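Local coordinates for thioesterase superfamily protein (Shewanella loihica, PDB 2PRX), which probably hydrolyses thioesters, as expected of a hot dog-fold member of the thioesterase superfamily, and is found as a dimer of two identical subunits, at residues I102-P107 and L140-H145; L114-E119 and V130-S135. All blocks are in the same frame, centred on the assembly; numbering follows the deposited sequence.

Contact 1: I102-P107 and L140-H145; sequences IDYLAP and LCARGH
The carbonyl oxygen of Cys141 takes two backbone N-H groups of 102-107, where that segment leaves its strand. Leu105 N lies 2.8 Å from Cys141 O, standing 37° out of the carbonyl plane. The chain bends at Leu105 (psi -25°), which brings Ala106 N to 3.2 Å from Cys141 O, on the same face of the plane. This double grip ties the loop after strand 102-104 to Cys141, just ahead of the partner strand. Farther in, Asp103 and Arg143 form an antiparallel hydrogen-bonded pair, with Asp103 N and Arg143 O 3.1 Å apart and the return bond from Arg143 N to Asp103 O equally long.

Small residues serve the buried face. Ala142 CB reaches obliquely to Tyr104 CD1 at 4.2 Å, and Gly144, with no side chain, lets Ile102 CG1 come within 4.1 Å of Gly144 CA. Ile102 CG2, anti to its own backbone N (CG1 at chi1 -51°), lies 3.7 Å above one face of the Tyr104 ring, offset toward the rim. Ile102 and Tyr104 also lean on helix 59-78. Toward solvent, Leu105 and Leu140 cross obliquely; their CD1-CD2 contact is doubtfully short.

Ile102 and Asp103 pair with a strand of the second subunit, carrying the sheet across the dimer, while Cys141 and Ala142 both face Leu134 in a classic beta bulge between strands 142-150 and 127-135 of the hot dog-fold sheet.

Contact 2: L114-E119 and V130-S135; sequences LELVGE and VEIALS
An antiparallel beta hairpin, 114-122 with 127-135, brings Leu114-Glu119 against Val130-Ser135 in the middle of the hot dog sheet, whose inner face packs on helix 59-78. Three hydrogen-bonded pairs, Glu115 with Ser135, Val117 with Ala133 and Glu119 with Glu131, each exchange two backbone bonds, although the 2.5 Å from Glu119 N to Glu131 O is unusually short and its exact length doubtful. The Val117 N to Ala133 O bond is nearly straight, at 168° about the hydrogen, and spans 3.2 Å. Between them lie the non-hydrogen-bonded pairs Leu116 with Leu134 and Gly118 with Ile132, where CA-H groups touch carbonyl oxygens of the facing strand; Leu134 CA, for example, is 3.3 Å from Glu115 O.

The residues of the non-hydrogen-bonded pairs belong to the helix side, and apolar types suit it. Leu116 and Leu134 meet through their CD1 methyls at 3.6 Å. Leu134 has CG anti to its backbone N (chi1 -178°), which carries Leu134 CG to within 4.0 Å of Glu115 O. Leu116 CD2 also touches Ile132 CG2 at 4.2 Å, and both residues continue onto His69 of the helix. Gly118, opposite Ile132, adds no side chain to this face.

The other face is more polar and partly exposed, so glutamates and a serine are at home among Val117 and Ala133. Glu115 sends OE1 to a hydrogen bond with His43 NE2 of strand 39-44. Glu131 has weak, long ion pairs with Lys121 and Arg143, which may ease the nearness of a second acid, Glu119. Glu119 CB and Glu131 CB touch at 4.0 Å, at the foot of the two side chains, while Glu119 OE2 and Glu131 OE2 stand 6.8 Å apart.

In the fold
Both contacts are antiparallel pairings in one sheet, and they share a seam: strands 127-135 and 142-150 are neighbours, with Cys141 N and Leu134 O 2.8 Å apart in a probable hydrogen bond. Contact 2 lies nearer the centre of the subunit (about 6 Å against 11 Å, centre to centre), joins two strands of one hairpin, and keeps the same alternation of pairs along its length. Contact 1 joins strands distant in sequence at the outermost strand of this chain's own sheet, where pairing gives way to exposed leucines and the second subunit extends the sheet. Contact 2 meets helix 59-78 with Leu116 and Ile132, contact 1 with Ile102 and Tyr104, facing the small Gly144 and Ala142 across the strands.

Contact 1: I102-P107 and L140-H145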
loop_
_atom_site.group_PDB
_atom_site.type_symbol
_atom_site.label_atom_id
_atom_site.label_comp_id
_atom_site.label_asym_id
_atom_site.label_seq_id
_atom_site.Cartn_x
_atom_site.Cartn_y
_atom_site.Cartn_z
ATOM N N ILE A 102 -5.779 5.251 2.659
ATOM C CA ILE A 102 -4.698 6.195 2.485
ATOM C C ILE A 102 -5.022 7.225 1.395
ATOM O O ILE A 102 -5.343 6.821 0.281
ATOM C CB ILE A 102 -3.375 5.494 2.138
ATOM C CG1 ILE A 102 -3.000 4.361 3.094
ATOM C CG2 ILE A 102 -2.236 6.496 2.038
ATOM C CD1 ILE A 102 -1.805 3.537 2.679
ATOM N N ASP A 103 -4.945 8.490 1.712
ATOM C CA ASP A 103 -5.025 9.720 0.987
ATOM C C ASP A 103 -3.617 10.251 0.726
ATOM O O ASP A 103 -2.846 10.526 1.649
ATOM C CB ASP A 103 -5.827 10.773 1.763
ATOM C CG ASP A 103 -7.132 10.162 2.259
ATOM O OD1 ASP A 103 -8.005 9.948 1.388
ATOM O OD2 ASP A 103 -7.246 9.886 3.475
ATOM N N TYR A 104 -3.316 10.400 -0.548
ATOM C CA TYR A 104 -2.050 10.904 -1.042
ATOM C C TYR A 104 -2.125 12.405 -1.240
ATOM O O TYR A 104 -2.643 12.942 -2.205
ATOM C CB TYR A 104 -1.714 10.135 -2.321
ATOM C CG TYR A 104 -1.355 8.697 -2.016
ATOM C CD1 TYR A 104 -0.045 8.346 -1.698
ATOM C CD2 TYR A 104 -2.310 7.707 -2.017
ATOM C CE1 TYR A 104 0.277 7.031 -1.412
ATOM C CE2 TYR A 104 -2.004 6.394 -1.739
ATOM C CZ TYR A 104 -0.697 6.055 -1.430
ATOM O OH TYR A 104 -0.392 4.743 -1.154
ATOM N N LEU A 105 -1.597 13.154 -0.279
ATOM C CA LEU A 105 -1.816 14.587 -0.197
ATOM C C LEU A 105 -0.848 15.374 -1.063
ATOM O O LEU A 105 -1.147 16.501 -1.469
ATOM C CB LEU A 105 -1.734 15.013 1.290
ATOM C CG LEU A 105 -2.737 14.308 2.198
ATOM C CD1 LEU A 105 -2.594 14.725 3.660
ATOM C CD2 LEU A 105 -4.163 14.570 1.732
ATOM N N ALA A 106 0.317 14.791 -1.349
ATOM C CA ALA A 106 1.299 15.430 -2.216
ATOM C C ALA A 106 2.328 14.431 -2.721
ATOM O O ALA A 106 2.490 13.334 -2.181
ATOM C CB ALA A 106 1.999 16.567 -1.473
ATOM N N PRO A 107 3.054 14.798 -3.776
ATOM C CA PRO A 107 4.167 13.955 -4.220
ATOM C C PRO A 107 5.281 13.944 -3.158
ATOM O O PRO A 107 5.528 14.968 -2.509
ATOM C CB PRO A 107 4.661 14.616 -5.493
ATOM C CG PRO A 107 3.809 15.808 -5.748
ATOM C CD PRO A 107 2.868 15.993 -4.610
ATOM N N LEU A 140 3.582 17.182 4.927
ATOM C CA LEU A 140 2.725 16.005 4.911
ATOM C C LEU A 140 2.541 15.494 3.486
ATOM O O LEU A 140 2.139 16.254 2.601
ATOM C CB LEU A 140 1.361 16.344 5.492
ATOM C CG LEU A 140 0.344 15.247 5.737
ATOM C CD1 LEU A 140 0.890 14.204 6.702
ATOM C CD2 LEU A 140 -0.948 15.863 6.266
ATOM N N CYS A 141 2.883 14.226 3.253
ATOM C CA CYS A 141 2.682 13.686 1.905
ATOM C C CYS A 141 1.531 12.709 1.866
ATOM O O CYS A 141 0.844 12.522 0.855
ATOM C CB CYS A 141 3.995 13.034 1.447
ATOM S SG CYS A 141 5.393 14.148 1.243
ATOM N N ALA A 142 1.227 12.023 2.970
ATOM C CA ALA A 142 0.102 11.096 2.932
ATOM C C ALA A 142 -0.418 10.803 4.334
ATOM O O ALA A 142 0.352 10.599 5.282
ATOM C CB ALA A 142 0.532 9.826 2.212
ATOM N N ARG A 143 -1.720 10.805 4.477
ATOM C CA ARG A 143 -2.494 10.471 5.654
ATOM C C ARG A 143 -3.046 9.052 5.500
ATOM O O ARG A 143 -3.776 8.836 4.536
ATOM C CB ARG A 143 -3.607 11.489 5.790
ATOM C CG ARG A 143 -4.188 11.858 7.121
ATOM C CD ARG A 143 -3.193 12.258 8.176
ATOM N NE ARG A 143 -3.824 13.293 9.013
ATOM C CZ ARG A 143 -3.144 14.161 9.744
ATOM N NH1 ARG A 143 -1.815 14.158 9.782
ATOM N NH2 ARG A 143 -3.797 15.063 10.472
ATOM N N GLY A 144 -2.754 8.125 6.392
ATOM C CA GLY A 144 -3.323 6.792 6.425
ATOM C C GLY A 144 -4.200 6.574 7.656
ATOM O O GLY A 144 -3.905 7.102 8.732
ATOM N N HIS A 145 -5.273 5.830 7.510
ATOM C CA HIS A 145 -6.198 5.371 8.526
ATOM C C HIS A 145 -6.199 3.845 8.562
ATOM O O HIS A 145 -6.459 3.104 7.632
ATOM C CB HIS A 145 -7.639 5.881 8.362
ATOM C CG HIS A 145 -8.572 5.245 9.364
ATOM N ND1 HIS A 145 -8.705 5.733 10.644
ATOM C CD2 HIS A 145 -9.397 4.173 9.305
ATOM C CE1 HIS A 145 -9.571 5.007 11.316
ATOM N NE2 HIS A 145 -10.010 4.042 10.528
#

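Contact 2: L114-E119 and V130-S135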
loop_
_atom_site.group_PDB
_atom_site.type_symbol
_atom_site.label_atom_id
_atom_site.label_comp_id
_atom_site.label_asym_id
_atom_site.label_seq_id
_atom_site.Cartn_x
_atom_site.Cartn_y
_atom_site.Cartn_z
ATOM N N LEU A 114 12.215 10.022 5.357
ATOM C CA LEU A 114 10.782 10.155 5.538
ATOM C C LEU A 114 10.404 9.967 7.009
ATOM O O LEU A 114 10.898 9.041 7.633
ATOM C CB LEU A 114 10.023 9.127 4.696
ATOM C CG LEU A 114 10.458 9.001 3.226
ATOM C CD1 LEU A 114 9.923 7.738 2.582
ATOM C CD2 LEU A 114 10.018 10.228 2.430
ATOM N N GLU A 115 9.537 10.831 7.530
ATOM C CA GLU A 115 9.115 10.646 8.924
ATOM C C GLU A 115 7.685 10.132 8.996
ATOM O O GLU A 115 6.752 10.606 8.349
ATOM C CB GLU A 115 9.321 11.937 9.722
ATOM C CG GLU A 115 8.931 11.886 11.183
ATOM C CD GLU A 115 9.325 13.097 12.006
ATOM O OE1 GLU A 115 10.511 13.205 12.403
ATOM O OE2 GLU A 115 8.465 13.970 12.300
ATOM N N LEU A 116 7.474 9.111 9.805
ATOM C CA LEU A 116 6.193 8.512 10.078
ATOM C C LEU A 116 5.808 8.629 11.554
ATOM O O LEU A 116 6.547 8.101 12.385
ATOM C CB LEU A 116 6.209 7.016 9.730
ATOM C CG LEU A 116 6.111 6.703 8.232
ATOM C CD1 LEU A 116 7.510 6.668 7.646
ATOM C CD2 LEU A 116 5.362 5.404 7.998
ATOM N N VAL A 117 4.702 9.296 11.808
ATOM C CA VAL A 117 4.150 9.506 13.138
ATOM C C VAL A 117 2.748 8.917 13.240
ATOM O O VAL A 117 1.888 9.175 12.404
ATOM C CB VAL A 117 4.084 10.997 13.528
ATOM C CG1 VAL A 117 3.609 11.152 14.967
ATOM C CG2 VAL A 117 5.424 11.692 13.351
ATOM N N GLY A 118 2.480 8.148 14.293
ATOM C CA GLY A 118 1.207 7.533 14.508
ATOM C C GLY A 118 0.422 8.136 15.668
ATOM O O GLY A 118 0.993 8.424 16.733
ATOM N N GLU A 119 -0.863 8.324 15.421
ATOM C CA GLU A 119 -1.854 8.712 16.418
ATOM C C GLU A 119 -2.686 7.504 16.820
ATOM O O GLU A 119 -3.275 6.810 16.003
ATOM C CB GLU A 119 -2.723 9.843 15.891
ATOM C CG GLU A 119 -3.707 10.506 16.805
ATOM C CD GLU A 119 -3.470 10.357 18.291
ATOM O OE1 GLU A 119 -2.285 10.192 18.694
ATOM O OE2 GLU A 119 -4.463 10.387 19.049
ATOM N N VAL A 130 -5.647 3.424 14.191
ATOM C CA VAL A 130 -4.457 4.261 14.221
ATOM C C VAL A 130 -4.451 5.264 13.070
ATOM O O VAL A 130 -4.826 4.865 11.968
ATOM C CB VAL A 130 -3.134 3.479 14.123
ATOM C CG1 VAL A 130 -2.008 4.411 14.559
ATOM C CG2 VAL A 130 -3.114 2.186 14.914
ATOM N N GLU A 131 -4.007 6.479 13.343
ATOM C CA GLU A 131 -3.825 7.463 12.269
ATOM C C GLU A 131 -2.343 7.761 12.087
ATOM O O GLU A 131 -1.620 8.068 13.036
ATOM C CB GLU A 131 -4.629 8.713 12.570
ATOM C CG GLU A 131 -4.292 9.932 11.738
ATOM C CD GLU A 131 -5.139 11.136 12.095
ATOM O OE1 GLU A 131 -6.385 11.024 12.007
ATOM O OE2 GLU A 131 -4.596 12.196 12.467
ATOM N N ILE A 132 -1.856 7.656 10.863
ATOM C CA ILE A 132 -0.451 7.728 10.518
ATOM C C ILE A 132 -0.292 8.854 9.488
ATOM O O ILE A 132 -1.170 9.052 8.655
ATOM C CB ILE A 132 0.100 6.424 9.923
ATOM C CG1 ILE A 132 -0.104 5.176 10.800
ATOM C CG2 ILE A 132 1.570 6.550 9.512
ATOM C CD1 ILE A 132 -1.385 4.436 10.439
ATOM N N ALA A 133 0.805 9.577 9.609
ATOM C CA ALA A 133 1.136 10.706 8.756
ATOM C C ALA A 133 2.550 10.504 8.255
ATOM O O ALA A 133 3.497 10.496 9.050
ATOM C CB ALA A 133 1.019 12.028 9.492
ATOM N N LEU A 134 2.721 10.366 6.948
ATOM C CA LEU A 134 4.079 10.368 6.419
ATOM C C LEU A 134 4.415 11.734 5.823
ATOM O O LEU A 134 3.601 12.226 5.041
ATOM C CB LEU A 134 4.281 9.294 5.360
ATOM C CG LEU A 134 5.687 9.169 4.767
ATOM C CD1 LEU A 134 6.035 7.707 4.549
ATOM C CD2 LEU A 134 5.832 9.931 3.457
ATOM N N SER A 135 5.577 12.243 6.193
ATOM C CA SER A 135 6.182 13.489 5.808
ATOM C C SER A 135 7.574 13.326 5.194
ATOM O O SER A 135 8.246 12.314 5.388
ATOM C CB SER A 135 6.271 14.404 7.033
ATOM O OG SER A 135 5.060 14.444 7.777
#